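Local coordinates for GDSL-like protein (Roseburia intestinalis L1-82, PDB 6HFZ), which removes acetyl groups from beta-mannans as a two-domain carbohydrate esterase with a GDSL-like (SGNH hydrolase) family domain, at residues I280-G286 and N341-E347. Sequence-based numbering, arbitrary orientation.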
loop_
_atom_site.group_PDB
_atom_site.type_symbol
_atom_site.label_atom_id
_atom_site.label_comp_id
_atom_site.label_asym_id
_atom_site.label_seq_id
_atom_site.Cartn_x
_atom_site.Cartn_y
_atom_site.Cartn_z
ATOM N N ILE A 280 19.050 7.229 18.304
ATOM C CA ILE A 280 19.619 6.517 17.187
ATOM C C ILE A 280 19.899 7.542 16.084
ATOM O O ILE A 280 19.152 8.506 15.968
ATOM C CB ILE A 280 18.648 5.410 16.731
ATOM C CG1 ILE A 280 19.222 4.594 15.566
ATOM C CG2 ILE A 280 17.287 6.017 16.397
ATOM C CD1 ILE A 280 18.295 3.436 15.130
ATOM N N THR A 281 20.989 7.353 15.355
ATOM C CA THR A 281 21.374 8.223 14.233
ATOM C C THR A 281 21.550 7.347 12.987
ATOM O O THR A 281 22.049 6.183 13.044
ATOM C CB THR A 281 22.633 9.048 14.541
ATOM O OG1 THR A 281 23.692 8.121 14.767
ATOM C CG2 THR A 281 22.466 9.945 15.744
ATOM N N LEU A 282 21.061 7.881 11.864
ATOM C CA LEU A 282 21.080 7.251 10.576
ATOM C C LEU A 282 21.544 8.270 9.545
ATOM O O LEU A 282 21.138 9.419 9.620
ATOM C CB LEU A 282 19.663 6.825 10.165
ATOM C CG LEU A 282 18.885 5.946 11.131
ATOM C CD1 LEU A 282 18.009 6.737 12.070
ATOM C CD2 LEU A 282 18.054 4.924 10.355
ATOM N N ASP A 283 22.284 7.784 8.547
ATOM C CA ASP A 283 22.560 8.466 7.306
ATOM C C ASP A 283 21.518 8.035 6.266
ATOM O O ASP A 283 21.381 6.853 5.990
ATOM C CB ASP A 283 23.942 8.084 6.759
ATOM C CG ASP A 283 25.120 8.558 7.602
ATOM O OD1 ASP A 283 24.931 9.489 8.407
ATOM O OD2 ASP A 283 26.224 7.987 7.437
ATOM N N VAL A 284 20.788 9.010 5.708
ATOM C CA VAL A 284 19.693 8.719 4.782
ATOM C C VAL A 284 19.796 9.647 3.571
ATOM O O VAL A 284 19.551 10.845 3.699
ATOM C CB VAL A 284 18.319 8.845 5.460
ATOM C CG1 VAL A 284 17.218 8.450 4.471
ATOM C CG2 VAL A 284 18.235 8.030 6.768
ATOM N N GLU A 285 20.094 9.051 2.413
ATOM C CA GLU A 285 20.201 9.750 1.137
ATOM C C GLU A 285 18.808 9.931 0.495
ATOM O O GLU A 285 17.979 8.999 0.459
ATOM C CB GLU A 285 21.114 8.990 0.176
ATOM C CG GLU A 285 21.566 9.834 -1.006
ATOM C CD GLU A 285 22.731 9.285 -1.836
ATOM O OE1 GLU A 285 23.145 9.975 -2.780
ATOM O OE2 GLU A 285 23.230 8.182 -1.537
ATOM N N GLY A 286 18.581 11.129 -0.038
ATOM C CA GLY A 286 17.411 11.446 -0.856
ATOM C C GLY A 286 17.028 12.910 -0.734
ATOM O O GLY A 286 17.628 13.643 0.028
ATOM N N ASN A 341 18.781 16.966 -2.324
ATOM C CA ASN A 341 19.156 15.593 -2.512
ATOM C C ASN A 341 20.624 15.407 -2.079
ATOM O O ASN A 341 21.543 15.758 -2.796
ATOM C CB ASN A 341 18.931 15.153 -3.956
ATOM C CG ASN A 341 18.831 13.650 -4.066
ATOM O OD1 ASN A 341 19.409 12.913 -3.260
ATOM N ND2 ASN A 341 18.030 13.200 -5.013
ATOM N N LYS A 342 20.807 14.827 -0.894
ATOM C CA LYS A 342 22.105 14.617 -0.287
ATOM C C LYS A 342 21.964 13.551 0.803
ATOM O O LYS A 342 20.858 13.087 1.098
ATOM C CB LYS A 342 22.630 15.940 0.283
ATOM C CG LYS A 342 21.824 16.539 1.423
ATOM C CD LYS A 342 22.548 17.661 2.171
ATOM C CE LYS A 342 21.670 18.269 3.242
ATOM N NZ LYS A 342 22.459 19.003 4.264
ATOM N N VAL A 343 23.088 13.154 1.396
ATOM C CA VAL A 343 23.045 12.275 2.550
ATOM C C VAL A 343 22.629 13.101 3.773
ATOM O O VAL A 343 23.398 13.895 4.267
ATOM C CB VAL A 343 24.379 11.531 2.767
ATOM C CG1 VAL A 343 25.541 12.470 3.059
ATOM C CG2 VAL A 343 24.262 10.519 3.890
ATOM N N HIS A 344 21.395 12.929 4.248
ATOM C CA HIS A 344 20.864 13.624 5.412
ATOM C C HIS A 344 21.246 12.875 6.692
ATOM O O HIS A 344 21.227 11.660 6.701
ATOM C CB HIS A 344 19.336 13.756 5.325
ATOM C CG HIS A 344 18.912 14.575 4.146
ATOM N ND1 HIS A 344 18.864 15.952 4.213
ATOM C CD2 HIS A 344 18.578 14.237 2.878
ATOM C CE1 HIS A 344 18.501 16.435 3.038
ATOM N NE2 HIS A 344 18.287 15.394 2.201
ATOM N N LYS A 345 21.506 13.618 7.767
ATOM C CA LYS A 345 21.659 13.014 9.059
ATOM C C LYS A 345 20.279 13.020 9.715
ATOM O O LYS A 345 19.558 14.028 9.698
ATOM C CB LYS A 345 22.730 13.724 9.893
ATOM C CG LYS A 345 22.751 13.309 11.355
ATOM C CD LYS A 345 23.955 13.827 12.132
ATOM C CE LYS A 345 23.948 13.418 13.594
ATOM N NZ LYS A 345 22.799 13.994 14.333
ATOM N N VAL A 346 19.901 11.862 10.255
ATOM C CA VAL A 346 18.635 11.732 10.891
ATOM C C VAL A 346 18.843 11.198 12.305
ATOM O O VAL A 346 19.546 10.219 12.519
ATOM C CB VAL A 346 17.698 10.821 10.075
ATOM C CG1 VAL A 346 16.340 10.731 10.750
ATOM C CG2 VAL A 346 17.585 11.286 8.637
ATOM N N GLU A 347 18.149 11.795 13.254
ATOM C CA GLU A 347 18.229 11.359 14.606
ATOM C C GLU A 347 16.810 11.196 15.142
ATOM O O GLU A 347 15.970 12.049 14.928
ATOM C CB GLU A 347 19.055 12.375 15.412
ATOM C CG GLU A 347 19.100 12.043 16.894
ATOM C CD GLU A 347 20.028 12.897 17.746
ATOM O OE1 GLU A 347 20.202 14.116 17.433
ATOM O OE2 GLU A 347 20.579 12.335 18.728
#
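Leu282 and Val346 form a hydrogen-bonded antiparallel pair, Leu282 N reaching Val346 O at 2.9 Å and Val346 N returning to Leu282 O at 2.8 Å. Val284 and His344 repeat the pattern, and Gly286 N adds a longer 3.2 Å bond to Lys342 O, its donor lifted 37° out of the carbonyl plane. These strands lie in a five-stranded antiparallel sheet of the beta-rich domain of this two-domain esterase. The tight face carries Leu282, Val284, His344 and Val346. Here CG2 of Val284 meets CG2 of Val346 at 3.8 Å, each methyl placed beside its own backbone N, and Leu282 and Val284 continue onto Val366 of strand 361-370, so this face packs against a second sheet. At its far end the His344 ring turns its edge to the carbonyls of Val284 and Gly286; NE2 makes a bent, weak bond to Gly286 O (2.9 Å, 121° at the hydrogen) and also bonds Glu340 O, while ND1 is held by Asp309. CG of Lys342 sits 3.7 Å above one ring face, toward its rim. The other face is looser and more solvent-exposed: CG2 of Val343 touches CB of Asp283 at 3.8 Å, and Thr281 lies alongside Glu347, CG2 to CG at 4.1 Å. Cohesion thus comes mainly from main-chain bonds, aided by the Leu282, Val284 and Val346 side chains, and the contacts of both ring nitrogens fix the imidazole's rotation; with carbonyls at NE2 and the Asp309 carboxylate at ND1, the doubly protonated, cationic imidazolium is probably favoured.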